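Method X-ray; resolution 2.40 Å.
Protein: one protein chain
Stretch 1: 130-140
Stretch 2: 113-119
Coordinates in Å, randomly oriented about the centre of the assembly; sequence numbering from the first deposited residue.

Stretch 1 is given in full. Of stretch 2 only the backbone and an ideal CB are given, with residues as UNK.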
# COMPACT_ATOMS: atom_id res chain seq x y z
N GLU A 130 0.42 -11.71 43.56
CA GLU A 130 0.11 -12.20 44.89
C GLU A 130 -1.22 -12.95 44.88
O GLU A 130 -1.49 -13.74 45.78
CB GLU A 130 0.05 -11.05 45.89
CG GLU A 130 1.36 -10.30 46.04
CD GLU A 130 1.58 -9.83 47.46
OE1 GLU A 130 1.68 -10.70 48.36
OE2 GLU A 130 1.67 -8.60 47.70
N LEU A 131 -2.04 -12.69 43.87
CA LEU A 131 -3.33 -13.36 43.76
C LEU A 131 -3.12 -14.85 43.67
O LEU A 131 -4.01 -15.63 44.00
CB LEU A 131 -4.10 -12.90 42.52
CG LEU A 131 -4.91 -11.62 42.56
CD1 LEU A 131 -5.61 -11.43 41.21
CD2 LEU A 131 -5.95 -11.68 43.68
N LEU A 132 -1.93 -15.25 43.21
CA LEU A 132 -1.63 -16.66 43.06
C LEU A 132 -1.62 -17.42 44.38
O LEU A 132 -1.80 -18.64 44.40
CB LEU A 132 -0.27 -16.83 42.35
CG LEU A 132 -0.24 -16.42 40.88
CD1 LEU A 132 1.15 -16.64 40.30
CD2 LEU A 132 -1.28 -17.22 40.11
N LYS A 133 -1.44 -16.70 45.48
CA LYS A 133 -1.40 -17.32 46.81
C LYS A 133 -2.73 -17.92 47.26
O LYS A 133 -2.75 -18.75 48.15
CB LYS A 133 -0.95 -16.29 47.85
CG LYS A 133 0.52 -15.89 47.75
CD LYS A 133 0.86 -14.77 48.74
CE LYS A 133 0.52 -15.16 50.17
NZ LYS A 133 0.87 -14.09 51.16
N PHE A 134 -3.82 -17.51 46.63
CA PHE A 134 -5.14 -17.99 47.02
C PHE A 134 -5.94 -18.57 45.87
O PHE A 134 -7.07 -19.03 46.06
CB PHE A 134 -5.92 -16.82 47.63
CG PHE A 134 -5.11 -16.01 48.62
CD1 PHE A 134 -5.00 -16.43 49.94
CD2 PHE A 134 -4.44 -14.87 48.21
CE1 PHE A 134 -4.22 -15.71 50.85
CE2 PHE A 134 -3.65 -14.14 49.11
CZ PHE A 134 -3.55 -14.57 50.44
N GLN A 135 -5.36 -18.57 44.68
CA GLN A 135 -6.03 -19.08 43.50
C GLN A 135 -6.45 -20.54 43.60
O GLN A 135 -7.61 -20.87 43.38
CB GLN A 135 -5.15 -18.86 42.26
CG GLN A 135 -5.75 -19.39 40.97
CD GLN A 135 -4.92 -19.01 39.75
OE1 GLN A 135 -4.89 -17.84 39.36
NE2 GLN A 135 -4.26 -19.99 39.16
N LYS A 136 -5.51 -21.42 43.92
CA LYS A 136 -5.82 -22.84 44.03
C LYS A 136 -7.03 -23.10 44.92
O LYS A 136 -7.95 -23.82 44.55
CB LYS A 136 -4.61 -23.62 44.55
CG LYS A 136 -3.48 -23.77 43.53
CD LYS A 136 -2.38 -24.66 44.08
CE LYS A 136 -1.22 -24.75 43.11
NZ LYS A 136 -0.12 -25.62 43.63
N GLU A 137 -7.02 -22.49 46.10
CA GLU A 137 -8.11 -22.65 47.06
C GLU A 137 -9.41 -22.01 46.56
O GLU A 137 -10.49 -22.56 46.76
CB GLU A 137 -7.72 -22.04 48.40
CG GLU A 137 -8.78 -22.12 49.47
CD GLU A 137 -8.42 -21.29 50.69
OE1 GLU A 137 -7.30 -21.45 51.22
OE2 GLU A 137 -9.26 -20.47 51.13
N ARG A 138 -9.30 -20.85 45.90
CA ARG A 138 -10.47 -20.16 45.39
C ARG A 138 -11.15 -20.83 44.21
O ARG A 138 -12.38 -20.92 44.17
CB ARG A 138 -10.12 -18.72 45.01
CG ARG A 138 -9.92 -17.80 46.18
CD ARG A 138 -9.33 -16.47 45.75
NE ARG A 138 -9.12 -15.58 46.89
CZ ARG A 138 -8.61 -14.36 46.81
NH1 ARG A 138 -8.24 -13.85 45.63
NH2 ARG A 138 -8.47 -13.64 47.91
N LYS A 139 -10.37 -21.31 43.24
CA LYS A 139 -10.94 -21.96 42.06
C LYS A 139 -11.00 -23.47 42.24
O LYS A 139 -11.70 -24.17 41.51
CB LYS A 139 -10.10 -21.66 40.81
CG LYS A 139 -9.85 -20.19 40.54
CD LYS A 139 -11.12 -19.42 40.22
CE LYS A 139 -11.68 -19.79 38.86
NZ LYS A 139 -12.84 -18.93 38.49
N GLY A 140 -10.27 -23.97 43.23
CA GLY A 140 -10.24 -25.40 43.47
C GLY A 140 -9.40 -26.06 42.40
O GLY A 140 -9.70 -27.17 41.95
N UNK A 113 -10.25 -11.42 32.82
CA UNK A 113 -10.96 -10.61 33.79
C UNK A 113 -11.49 -11.42 34.99
O UNK A 113 -12.33 -10.94 35.75
CB UNK A 113 -12.12 -9.90 33.09
N UNK A 114 -10.98 -12.63 35.17
CA UNK A 114 -11.39 -13.46 36.30
C UNK A 114 -10.72 -12.85 37.53
O UNK A 114 -9.51 -12.68 37.55
CB UNK A 114 -11.01 -14.93 36.11
N UNK A 115 -11.52 -12.50 38.55
CA UNK A 115 -11.08 -11.89 39.82
C UNK A 115 -9.98 -12.64 40.56
O UNK A 115 -9.28 -12.06 41.39
CB UNK A 115 -12.28 -11.76 40.76
N UNK A 116 -9.84 -13.94 40.29
CA UNK A 116 -8.81 -14.73 40.95
C UNK A 116 -7.59 -14.96 40.06
O UNK A 116 -6.63 -15.61 40.47
CB UNK A 116 -9.39 -16.08 41.39
N UNK A 117 -7.64 -14.43 38.85
CA UNK A 117 -6.54 -14.61 37.91
C UNK A 117 -5.83 -13.28 37.66
O UNK A 117 -6.45 -12.29 37.27
CB UNK A 117 -7.05 -15.20 36.59
N UNK A 118 -4.51 -13.25 37.89
CA UNK A 118 -3.75 -12.01 37.68
C UNK A 118 -3.63 -11.70 36.18
O UNK A 118 -3.39 -12.60 35.38
CB UNK A 118 -2.36 -12.12 38.31
N UNK A 119 -3.82 -10.43 35.82
CA UNK A 119 -3.68 -9.98 34.43
C UNK A 119 -2.40 -9.16 34.49
O UNK A 119 -2.39 -8.04 34.99
CB UNK A 119 -4.88 -9.19 33.92

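Position 113 lies beyond the reach of the helical stretch: its CB has nothing of stretch 1 within 5.5 Å, and the backbone angles of -102/15° are open to most residues. The contact therefore sets no preference here. The deposited residue is Met113, whose side chain makes no contact with stretch 1.

At position 114 the CA-to-CB bond points toward stretch 1, and the CB lies 5.0 Å from NZ of Lys139. A positive charge at that distance suits a short acidic side chain, although a neutral acceptor such as asparagine or serine could also answer it. The position also opens a type I turn that ends at 117, and the first residue of such a turn often carries a side-chain acceptor for the amide two residues on. Asp114 meets both demands. Its OD2 accepts a hydrogen bond from Lys139 NZ at 2.8 Å, part of a salt bridge, while its OD1 accepts one from the backbone N of residue 116, also at 2.8 Å. The turn itself is closed by the bond from N of residue 117 to Asp114 O, at 2.9 Å.

Position 115 has a sideways CB with no atom of stretch 1 within 5.5 Å. Its phi of -53° and its place as second residue of the turn suit proline, but many small or polar residues would also fit. Pro115 is found; its contact with stretch 1 is made by the backbone, with O 3.7 Å from Leu131 CD1.

Position 116 has the richest surroundings. Its CB points sideways, yet it lies 3.9 Å from CD of Lys139, 4.4 Å from CD of Arg138 and 4.9 Å from CG of Gln135. With two basic side chains so near, an acidic residue is favoured, and a short one would need little room; asparagine is a neutral alternative. Asp116, with chi1 in the m well, brings its carboxylate closer to the helix. OD1 forms a salt bridge with Arg138 NH1 at 3.6 Å, and OD2 lies 3.3 Å from Lys139 CD. A water donates to Asp116 OD2 and Asp114 OD1 and accepts from Lys139 NZ, tying both acids to the lysine. A second water donates to Asp116 O and Leu131 O, linking the two backbones.

At position 117 the CB points away from stretch 1, and the extended angles of -112/124° suit beta-branched residues among others. Val117 adopts chi1 t and adds little to the contact beyond its backbone, whose C lies 4.0 Å from Leu131 CD1.

Position 118 turns its CB toward a leucine surface, 4.4 Å from Leu131 CD1 and 5.4 Å from Leu132 CG. Compact apolar residues such as valine, alanine or proline would suit it, and phi of -71° admits the last. Pro118 packs its CG 3.8 Å from Leu131 CB and 4.0 Å from Leu132 CD2.

Position 119 points away, so stretch 1 imposes no choice; Leu119 occupies it without touching the helix.

Stretch 2 (113-119) MDPDVPL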
# COMPACT_ATOMS: atom_id res chain seq x y z
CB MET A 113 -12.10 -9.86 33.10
CG MET A 113 -11.63 -8.84 32.05
SD MET A 113 -10.48 -7.57 32.71
CE MET A 113 -11.59 -6.56 33.73
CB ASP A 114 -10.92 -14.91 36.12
CG ASP A 114 -11.44 -15.83 37.21
OD1 ASP A 114 -11.12 -15.61 38.40
OD2 ASP A 114 -12.18 -16.78 36.89
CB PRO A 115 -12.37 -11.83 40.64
CG PRO A 115 -13.43 -11.69 39.59
CD PRO A 115 -12.98 -12.67 38.54
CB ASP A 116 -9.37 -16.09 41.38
CG ASP A 116 -10.59 -15.95 42.27
OD1 ASP A 116 -10.56 -15.12 43.20
OD2 ASP A 116 -11.57 -16.68 42.03
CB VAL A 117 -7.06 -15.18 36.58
CG1 VAL A 117 -5.91 -15.43 35.63
CG2 VAL A 117 -7.84 -16.46 36.84
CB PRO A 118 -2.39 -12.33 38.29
CG PRO A 118 -2.62 -13.57 39.14
CD PRO A 118 -3.64 -14.33 38.36
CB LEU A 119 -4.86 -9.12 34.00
CG LEU A 119 -4.94 -8.75 32.51
CD1 LEU A 119 -4.91 -10.02 31.65
CD2 LEU A 119 -6.21 -7.96 32.26
O HOH W 1 -13.74 -16.13 39.68
O HOH W 2 -6.68 -15.77 43.64
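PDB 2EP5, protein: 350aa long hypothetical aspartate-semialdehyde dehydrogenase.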